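Local coordinates for phytase (Citrobacter braakii, PDB 3ZHC), which belongs to branch 2 of the histidine phosphatase superfamily, whose members combine a central mixed beta sheet with flanking helices, at residues Lys46-Pro49 with Ile50-Asn53; Ser195-Glu198 with Thr199-Thr202; Gln179-Gln182 with Ser183-Arg186. The protein carries 2 engineered substitutions. All coordinates share one frame; numbering follows the deposited sequence.

In the fold
All three contacts are local, each made within eight consecutive residues, and they follow one another in series without nesting or crossing. From the N terminus, strand 28-38 leads through a loop into contact 1, where residues 46-53 start the short helix 49-53. Contact 3 comes next, at the break between helices 174-180 and 182-192, packed against helices 231-247 and 260-280 and reaching the second subunit. Contact 2 follows in the loop that leaves helix 182-192, its centre about 19 Å from that of contact 3. Although far apart in sequence, contacts 1 and 2 touch: N53 O meets T199 OG1, tying helix 49-53 to the loop before helix 211-214.

Contact 1: residues Lys46-Pro49 with Ile50-Asn53; sequences KFTP and IMKN. Unlike the reference sequence in segment 50-53: N53 (reference Asp).
T48 directly precedes helix 49-53, whose first residue is P49, and the first backbone bonds reach back to both: K52 N donates to T48 O at 3.2 Å, and N53, an aspartate in the reference sequence, from its N to P49 O at 2.9 Å. T48 is the N-cap and forms a capping box with M51. Its OG1 sits between its own backbone N and carbonyl carbon (chi1 64°), which turns the hydroxyl toward the first turn to take a weak hydrogen bond from M51 N at 3.5 Å. The return bond, from T48 N to M51 SD, is also weak, as suits a thioether sulfur, a poor acceptor. Threonine fits this place because its short side chain can receive a first-turn N-H; P49 fits the next because its constrained phi is already helical and it has no N-H to satisfy. The buried M51 crosses T48 at about a right angle, its CG 3.3 Å from T48 OG1. A bend at chi3 (58°) then carries CE to the edge of the F47 ring, while L238 and I241 of helix 231-247 also pack on this apolar side chain. On the exposed side K52 stays extended beyond CG and crosses F47 at about a right angle. That brings its CE over one ring face, a CH-pi contact 4.0 Å from the ring centroid.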
ATOM      1  N   LYS B  46      13.826  -9.142  23.043  1.00 14.36           N
ATOM      2  CA  LYS B  46      15.057  -9.914  23.205  1.00 14.31           C
ATOM      3  C   LYS B  46      16.292  -9.135  22.792  1.00 14.03           C
ATOM      4  O   LYS B  46      16.197  -8.065  22.206  1.00 13.95           O
ATOM      5  CB  LYS B  46      14.962 -11.218  22.406  1.00 14.48           C
ATOM      6  CG  LYS B  46      14.663 -11.052  20.933  1.00 14.89           C
ATOM      7  CD  LYS B  46      14.392 -12.427  20.295  1.00 15.81           C
ATOM      8  CE  LYS B  46      13.712 -12.313  18.969  1.00 16.38           C
ATOM      9  NZ  LYS B  46      13.164 -13.623  18.512  1.00 16.70           N
ATOM     10  N   PHE B  47      17.450  -9.694  23.113  1.00 13.75           N
ATOM     11  CA  PHE B  47      18.739  -9.069  22.797  1.00 13.63           C
ATOM     12  C   PHE B  47      19.761 -10.190  22.685  1.00 13.38           C
ATOM     13  O   PHE B  47      20.303 -10.626  23.660  1.00 13.48           O
ATOM     14  CB  PHE B  47      19.089  -8.027  23.874  1.00 13.59           C
ATOM     15  CG  PHE B  47      20.313  -7.220  23.577  1.00 13.73           C
ATOM     16  CD1 PHE B  47      20.507  -6.634  22.328  1.00 13.89           C
ATOM     17  CD2 PHE B  47      21.276  -7.018  24.549  1.00 14.35           C
ATOM     18  CE1 PHE B  47      21.642  -5.882  22.060  1.00 14.10           C
ATOM     19  CE2 PHE B  47      22.430  -6.248  24.269  1.00 14.37           C
ATOM     20  CZ  PHE B  47      22.595  -5.689  23.032  1.00 14.04           C
ATOM     21  N   THR B  48      19.994 -10.635  21.457  1.00 13.12           N
ATOM     22  CA  THR B  48      20.715 -11.866  21.176  1.00 12.93           C
ATOM     23  C   THR B  48      22.049 -11.655  20.420  1.00 12.80           C
ATOM     24  O   THR B  48      22.294 -10.544  19.908  1.00 12.71           O
ATOM     25  CB  THR B  48      19.791 -12.771  20.335  1.00 12.88           C
ATOM     26  OG1 THR B  48      19.539 -12.152  19.083  1.00 12.72           O
ATOM     27  CG2 THR B  48      18.451 -13.004  21.052  1.00 12.72           C
ATOM     28  N   PRO B  49      22.917 -12.717  20.355  1.00 12.66           N
ATOM     29  CA  PRO B  49      24.166 -12.680  19.589  1.00 12.69           C
ATOM     30  C   PRO B  49      23.998 -12.329  18.120  1.00 12.75           C
ATOM     31  O   PRO B  49      24.794 -11.569  17.589  1.00 12.78           O
ATOM     32  CB  PRO B  49      24.676 -14.124  19.713  1.00 12.70           C
ATOM     33  CG  PRO B  49      24.160 -14.579  20.952  1.00 12.62           C
ATOM     34  CD  PRO B  49      22.813 -14.006  21.073  1.00 12.70           C
ATOM     35  N   ILE B  50      22.964 -12.894  17.478  1.00 12.95           N
ATOM     36  CA  ILE B  50      22.655 -12.615  16.076  1.00 13.07           C
ATOM     37  C   ILE B  50      22.385 -11.134  15.870  1.00 13.32           C
ATOM     38  O   ILE B  50      22.921 -10.542  14.921  1.00 13.39           O
ATOM     39  CB  ILE B  50      21.458 -13.471  15.560  1.00 13.04           C
ATOM     40  CG1 ILE B  50      21.902 -14.928  15.401  1.00 12.99           C
ATOM     41  CG2 ILE B  50      20.928 -12.938  14.224  1.00 12.47           C
ATOM     42  CD1 ILE B  50      20.789 -15.867  14.979  1.00 13.12           C
ATOM     43  N   MET B  51      21.568 -10.539  16.757  1.00 13.56           N
ATOM     44  CA  MET B  51      21.253  -9.076  16.688  1.00 13.93           C
ATOM     45  C   MET B  51      22.529  -8.249  16.751  1.00 14.22           C
ATOM     46  O   MET B  51      22.689  -7.271  16.000  1.00 14.33           O
ATOM     47  CB  MET B  51      20.291  -8.653  17.807  1.00 13.98           C
ATOM     48  CG  MET B  51      18.910  -9.219  17.675  1.00 14.11           C
ATOM     49  SD  MET B  51      17.884  -8.990  19.140  1.00 15.45           S
ATOM     50  CE  MET B  51      17.921  -7.196  19.296  1.00 14.22           C
ATOM     51  N   LYS B  52      23.443  -8.653  17.635  1.00 14.47           N
ATOM     52  CA  LYS B  52      24.726  -7.977  17.776  1.00 14.77           C
ATOM     53  C   LYS B  52      25.627  -8.167  16.549  1.00 14.91           C
ATOM     54  O   LYS B  52      26.296  -7.247  16.159  1.00 15.11           O
ATOM     55  CB  LYS B  52      25.456  -8.459  19.026  1.00 14.79           C
ATOM     56  CG  LYS B  52      24.779  -8.091  20.314  1.00 15.17           C
ATOM     57  CD  LYS B  52      25.523  -8.693  21.473  1.00 15.80           C
ATOM     58  CE  LYS B  52      24.802  -8.515  22.761  1.00 16.05           C
ATOM     59  NZ  LYS B  52      25.536  -9.255  23.829  1.00 16.10           N
ATOM     60  N   ASN B  53      25.614  -9.367  15.953  1.00 15.05           N
ATOM     61  CA  ASN B  53      26.508  -9.706  14.822  1.00 15.06           C
ATOM     62  C   ASN B  53      26.002  -9.359  13.398  1.00 14.83           C
ATOM     63  O   ASN B  53      26.740  -9.583  12.419  1.00 14.93           O
ATOM     64  CB  ASN B  53      26.909 -11.192  14.915  1.00 15.23           C
ATOM     65  CG  ASN B  53      27.718 -11.509  16.210  1.00 16.06           C
ATOM     66  OD1 ASN B  53      28.610 -10.749  16.615  1.00 17.31           O
ATOM     67  ND2 ASN B  53      27.398 -12.618  16.839  1.00 17.18           N
TER

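Contact 2: residues Ser195-Glu198 with Thr199-Thr202; sequences SQSE and TCKT. With FMT (formic acid), chain P.
S197 and C200 are joined by a backbone hydrogen bond, C200 N to S197 O at 3.2 Å, with the donor well above the carbonyl plane. A weak bond from K201 N to E198 O, also 3.2 Å, closes a second turn one residue on. The two are overlapping beta turns: the first has E198 and T199 at its corners, both with helix-like angles, and the second T199 and C200.

Among the charged side chains, E198 and K201 lie alongside each other and point the same way. A bend at chi2 (68°) brings the E198 carboxylate alongside the lysine's aliphatic part, where OE2 is 3.2 Å from K201 CD. The opposite charges stay 4.5 Å apart, E198 OE1 to K201 NZ, beyond a salt bridge, so the attraction is probably modest; both long, flexible chains suit an exposed site.

C200 makes the covalent link and a van der Waals contact: its CB lies 3.5 Å from S195 O, and SG forms the disulfide with C209, which closes the small loop ahead.

Formic acid, probably from the crystallisation liquor, is held by S195, whose backbone N donates to FMT O2 at 2.9 Å. S195 has two conformers; in one, OG also donates to FMT O2 at 2.7 Å, a bond the other may not share. K208 NZ is hydrogen-bonded to the same molecule.

These turns lie between helices 182-192 and 211-214. The hydroxyl of S197 is bonded to F194 O, just past the first of these helices, while T199 OG1 bonds to N53 O and so joins the loop to helix 49-53.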
ATOM      1  N   SER B 195      26.742  -5.141   5.454  1.00 18.76           N
ATOM      2  CA  SER B 195      27.962  -5.532   4.702  0.50 19.27           C
ATOM      3  C   SER B 195      29.246  -5.484   5.542  1.00 19.70           C
ATOM      4  O   SER B 195      30.176  -6.246   5.299  1.00 19.69           O
ATOM      5  CB  SER B 195      28.146  -4.632   3.463  0.50 19.22           C
ATOM      6  OG  SER B 195      27.092  -4.810   2.541  0.50 19.32           O
ATOM      7  N   GLN B 196      29.287  -4.572   6.524  1.00 20.68           N
ATOM      8  CA  GLN B 196      30.450  -4.404   7.408  1.00 21.86           C
ATOM      9  C   GLN B 196      30.333  -5.153   8.758  1.00 22.61           C
ATOM     10  O   GLN B 196      31.183  -4.973   9.620  1.00 22.65           O
ATOM     11  CB  GLN B 196      30.696  -2.915   7.667  1.00 22.01           C
ATOM     12  CG  GLN B 196      30.724  -2.035   6.422  1.00 22.99           C
ATOM     13  CD  GLN B 196      31.713  -2.509   5.394  1.00 24.39           C
ATOM     14  OE1 GLN B 196      31.343  -2.795   4.234  1.00 25.56           O
ATOM     15  NE2 GLN B 196      32.983  -2.618   5.796  1.00 24.97           N
ATOM     16  N   SER B 197      29.292  -5.986   8.930  1.00 23.64           N
ATOM     17  CA  SER B 197      29.084  -6.747  10.181  1.00 24.44           C
ATOM     18  C   SER B 197      29.842  -8.087  10.185  1.00 25.39           C
ATOM     19  O   SER B 197      30.348  -8.531   9.151  1.00 25.38           O
ATOM     20  CB  SER B 197      27.586  -6.997  10.423  1.00 24.42           C
ATOM     21  OG  SER B 197      27.053  -7.958   9.515  1.00 24.09           O
ATOM     22  N   GLU B 198      29.897  -8.714  11.362  1.00 26.59           N
ATOM     23  CA  GLU B 198      30.547 -10.028  11.555  1.00 27.71           C
ATOM     24  C   GLU B 198      29.902 -11.140  10.683  1.00 28.49           C
ATOM     25  O   GLU B 198      30.586 -12.073  10.260  1.00 28.54           O
ATOM     26  CB  GLU B 198      30.516 -10.417  13.043  1.00 27.86           C
ATOM     27  CG  GLU B 198      31.354 -11.660  13.444  1.00 28.75           C
ATOM     28  CD  GLU B 198      32.903 -11.455  13.319  1.00 29.64           C
ATOM     29  OE1 GLU B 198      33.379 -10.285  13.240  1.00 29.79           O
ATOM     30  OE2 GLU B 198      33.630 -12.486  13.309  1.00 30.50           O
ATOM     31  N   THR B 199      28.589 -11.021  10.424  1.00 29.49           N
ATOM     32  CA  THR B 199      27.849 -11.968   9.557  1.00 30.30           C
ATOM     33  C   THR B 199      28.402 -12.018   8.109  1.00 31.15           C
ATOM     34  O   THR B 199      28.414 -13.081   7.495  1.00 31.25           O
ATOM     35  CB  THR B 199      26.327 -11.644   9.548  1.00 30.29           C
ATOM     36  OG1 THR B 199      25.826 -11.665  10.895  1.00 30.11           O
ATOM     37  CG2 THR B 199      25.542 -12.645   8.708  1.00 30.28           C
ATOM     38  N   CYS B 200      28.859 -10.867   7.595  1.00 32.24           N
ATOM     39  CA  CYS B 200      29.459 -10.745   6.234  1.00 33.08           C
ATOM     40  C   CYS B 200      31.003 -10.722   6.223  1.00 33.99           C
ATOM     41  O   CYS B 200      31.612 -10.382   5.196  1.00 34.17           O
ATOM     42  CB  CYS B 200      28.932  -9.473   5.557  1.00 33.04           C
ATOM     43  SG  CYS B 200      27.165  -9.473   5.372  1.00 32.86           S
ATOM     44  N   LYS B 201      31.628 -11.082   7.350  1.00 35.06           N
ATOM     45  CA  LYS B 201      33.094 -11.058   7.497  1.00 35.90           C
ATOM     46  C   LYS B 201      33.795 -11.938   6.458  1.00 36.52           C
ATOM     47  O   LYS B 201      34.677 -11.461   5.727  1.00 36.66           O
ATOM     48  CB  LYS B 201      33.488 -11.519   8.915  1.00 36.01           C
ATOM     49  CG  LYS B 201      34.976 -11.399   9.241  1.00 36.64           C
ATOM     50  CD  LYS B 201      35.291 -11.923  10.629  1.00 37.26           C
ATOM     51  CE  LYS B 201      36.799 -11.868  10.917  1.00 37.73           C
ATOM     52  NZ  LYS B 201      37.289 -10.471  11.119  1.00 37.99           N
ATOM     53  N   THR B 202      33.380 -13.206   6.395  1.00 37.18           N
ATOM     54  CA  THR B 202      33.999 -14.218   5.503  1.00 37.76           C
ATOM     55  C   THR B 202      33.494 -14.197   4.045  1.00 38.16           C
ATOM     56  O   THR B 202      34.260 -14.497   3.120  1.00 38.36           O
ATOM     57  CB  THR B 202      33.794 -15.668   6.059  1.00 37.78           C
ATOM     58  OG1 THR B 202      32.406 -16.029   6.001  1.00 38.10           O
ATOM     59  CG2 THR B 202      34.301 -15.781   7.512  1.00 37.80           C
TER
HETATM   60  C   FMT P1414      24.797  -2.808   3.852  1.00 24.47           C
HETATM   61  O1  FMT P1414      24.231  -2.078   3.083  1.00 24.70           O
HETATM   62  O2  FMT P1414      24.739  -4.023   3.711  1.00 24.41           O

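Contact 3: residues Gln179-Gln182 with Ser183-Arg186; sequences QRYQ and SSFR
R186 folds back over the carbonyl of Q182, one turn earlier, and its side chain can be followed along that oxygen. CB starts 4.0 Å from Q182 O, and CG comes closer, to 3.5 Å. Bends at chi2 (-57°) and chi3 (84°) then curl the chain back on itself instead of letting it extend. NE forms a salt bridge with E189, which helps to fix the rotation of the group. CZ and NH1 arrive above Q182 O, which therefore lies over one face of the guanidinium, offset toward its rim, with NH1 3.5 Å away. NH1 also stands 4.0 Å from Q182 CB. At the edge of the guanidinium, in its plane, a water accepts a weak hydrogen bond from NH1 and another from Q182 NE2. The two side chains run side by side, with amide and guanidinium planes 48° apart; long polar residues suit this partly exposed flank, since each can reach the shared water.

Backbone bonds start the helix here: R186 N donates to Q182 O at 3.0 Å, and F185 N to Y181 O at 3.2 Å. Y181 O also lies 3.2 Å from CD2 of the F185 ring. On the buried flank the aromatic rings of Y181 and F185 both meet W232 edge-to-face and touch L270, large apolar surfaces suited to a helical core. The small S183 lies against E120 of the second subunit, and its OG is hydrogen-bonded to K117 of that subunit.

Y181 leaves helical angles after helix 174-180 and is the N-cap of helix 182-192: this is a helix-to-helix junction with almost no linker, lying at a subunit interface.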
ATOM      1  N   GLN B 179      11.739 -12.534  -2.590  1.00 22.61           N
ATOM      2  CA  GLN B 179      11.901 -11.739  -3.849  0.50 22.60           C
ATOM      3  C   GLN B 179      10.931 -10.553  -3.905  1.00 22.51           C
ATOM      4  O   GLN B 179      11.277  -9.484  -4.413  1.00 22.53           O
ATOM      5  CB  GLN B 179      11.766 -12.589  -5.137  0.50 22.66           C
ATOM      6  CG  GLN B 179      13.091 -13.181  -5.629  0.50 22.91           C
ATOM      7  CD  GLN B 179      13.433 -14.471  -4.961  0.50 23.12           C
ATOM      8  OE1 GLN B 179      14.399 -14.558  -4.197  0.50 23.51           O
ATOM      9  NE2 GLN B 179      12.632 -15.504  -5.230  0.50 23.18           N
ATOM     10  N   ARG B 180       9.732 -10.747  -3.383  1.00 22.30           N
ATOM     11  CA  ARG B 180       8.715  -9.697  -3.345  1.00 22.16           C
ATOM     12  C   ARG B 180       9.122  -8.496  -2.459  1.00 21.66           C
ATOM     13  O   ARG B 180       8.761  -7.354  -2.753  1.00 21.69           O
ATOM     14  CB  ARG B 180       7.389 -10.293  -2.869  1.00 22.31           C
ATOM     15  CG  ARG B 180       6.186  -9.421  -3.120  1.00 23.29           C
ATOM     16  CD  ARG B 180       4.931 -10.264  -3.449  1.00 24.26           C
ATOM     17  NE  ARG B 180       4.053 -10.523  -2.351  1.00 25.52           N
ATOM     18  CZ  ARG B 180       2.970 -11.313  -2.433  1.00 26.10           C
ATOM     19  NH1 ARG B 180       2.642 -11.935  -3.592  1.00 26.50           N
ATOM     20  NH2 ARG B 180       2.212 -11.494  -1.353  1.00 26.24           N
ATOM     21  N   TYR B 181       9.871  -8.775  -1.384  1.00 21.15           N
ATOM     22  CA  TYR B 181      10.342  -7.754  -0.445  1.00 20.58           C
ATOM     23  C   TYR B 181      11.874  -7.489  -0.539  1.00 20.42           C
ATOM     24  O   TYR B 181      12.466  -7.031   0.428  1.00 20.51           O
ATOM     25  CB  TYR B 181       9.927  -8.154   0.989  1.00 20.35           C
ATOM     26  CG  TYR B 181       8.438  -8.120   1.215  1.00 19.59           C
ATOM     27  CD1 TYR B 181       7.633  -9.225   0.905  1.00 18.88           C
ATOM     28  CD2 TYR B 181       7.812  -6.981   1.744  1.00 18.62           C
ATOM     29  CE1 TYR B 181       6.230  -9.201   1.116  1.00 18.17           C
ATOM     30  CE2 TYR B 181       6.417  -6.949   1.955  1.00 18.00           C
ATOM     31  CZ  TYR B 181       5.639  -8.066   1.634  1.00 17.74           C
ATOM     32  OH  TYR B 181       4.292  -8.040   1.834  1.00 17.60           O
ATOM     33  N   GLN B 182      12.502  -7.762  -1.705  1.00 20.17           N
ATOM     34  CA  GLN B 182      13.982  -7.548  -1.888  1.00 19.97           C
ATOM     35  C   GLN B 182      14.459  -6.182  -1.446  1.00 19.43           C
ATOM     36  O   GLN B 182      15.340  -6.081  -0.609  1.00 19.29           O
ATOM     37  CB  GLN B 182      14.422  -7.722  -3.355  1.00 20.18           C
ATOM     38  CG  GLN B 182      14.571  -9.114  -3.786  1.00 21.23           C
ATOM     39  CD  GLN B 182      15.125  -9.252  -5.218  1.00 22.80           C
ATOM     40  OE1 GLN B 182      14.476  -9.869  -6.098  1.00 24.28           O
ATOM     41  NE2 GLN B 182      16.329  -8.677  -5.463  1.00 23.33           N
ATOM     42  N   SER B 183      13.864  -5.138  -2.028  1.00 18.82           N
ATOM     43  CA  SER B 183      14.271  -3.740  -1.758  1.00 18.42           C
ATOM     44  C   SER B 183      14.110  -3.341  -0.292  1.00 17.91           C
ATOM     45  O   SER B 183      14.886  -2.526   0.204  1.00 17.98           O
ATOM     46  CB  SER B 183      13.504  -2.771  -2.652  1.00 18.41           C
ATOM     47  OG  SER B 183      12.122  -2.842  -2.381  1.00 18.71           O
ATOM     48  N   SER B 184      13.105  -3.913   0.393  1.00 17.29           N
ATOM     49  CA  SER B 184      12.918  -3.684   1.845  1.00 16.85           C
ATOM     50  C   SER B 184      14.100  -4.244   2.631  1.00 16.35           C
ATOM     51  O   SER B 184      14.605  -3.587   3.550  1.00 16.16           O
ATOM     52  CB  SER B 184      11.606  -4.301   2.358  1.00 16.87           C
ATOM     53  OG  SER B 184      10.507  -3.515   1.977  1.00 17.14           O
ATOM     54  N   PHE B 185      14.530  -5.456   2.267  1.00 15.86           N
ATOM     55  CA  PHE B 185      15.711  -6.071   2.874  1.00 15.62           C
ATOM     56  C   PHE B 185      16.981  -5.254   2.594  1.00 15.46           C
ATOM     57  O   PHE B 185      17.839  -5.164   3.461  1.00 15.27           O
ATOM     58  CB  PHE B 185      15.904  -7.527   2.420  1.00 15.57           C
ATOM     59  CG  PHE B 185      15.012  -8.506   3.120  1.00 15.39           C
ATOM     60  CD1 PHE B 185      15.271  -8.880   4.452  1.00 14.91           C
ATOM     61  CD2 PHE B 185      13.908  -9.076   2.463  1.00 15.25           C
ATOM     62  CE1 PHE B 185      14.444  -9.803   5.110  1.00 14.78           C
ATOM     63  CE2 PHE B 185      13.076  -9.997   3.121  1.00 14.68           C
ATOM     64  CZ  PHE B 185      13.348 -10.360   4.447  1.00 14.90           C
ATOM     65  N   ARG B 186      17.089  -4.666   1.391  1.00 15.32           N
ATOM     66  CA  ARG B 186      18.219  -3.766   1.070  1.00 15.30           C
ATOM     67  C   ARG B 186      18.236  -2.556   2.006  1.00 15.23           C
ATOM     68  O   ARG B 186      19.313  -2.129   2.449  1.00 15.32           O
ATOM     69  CB  ARG B 186      18.184  -3.261  -0.401  1.00 15.28           C
ATOM     70  CG  ARG B 186      18.262  -4.333  -1.517  1.00 15.49           C
ATOM     71  CD  ARG B 186      19.520  -5.216  -1.421  1.00 15.74           C
ATOM     72  NE  ARG B 186      19.324  -6.306  -0.478  1.00 15.96           N
ATOM     73  CZ  ARG B 186      18.678  -7.462  -0.748  1.00 15.89           C
ATOM     74  NH1 ARG B 186      18.153  -7.715  -1.954  1.00 15.62           N
ATOM     75  NH2 ARG B 186      18.560  -8.379   0.213  1.00 15.85           N
TER
HETATM   76  O   HOH W   1      18.039  -5.966  -4.913  1.00 21.20           O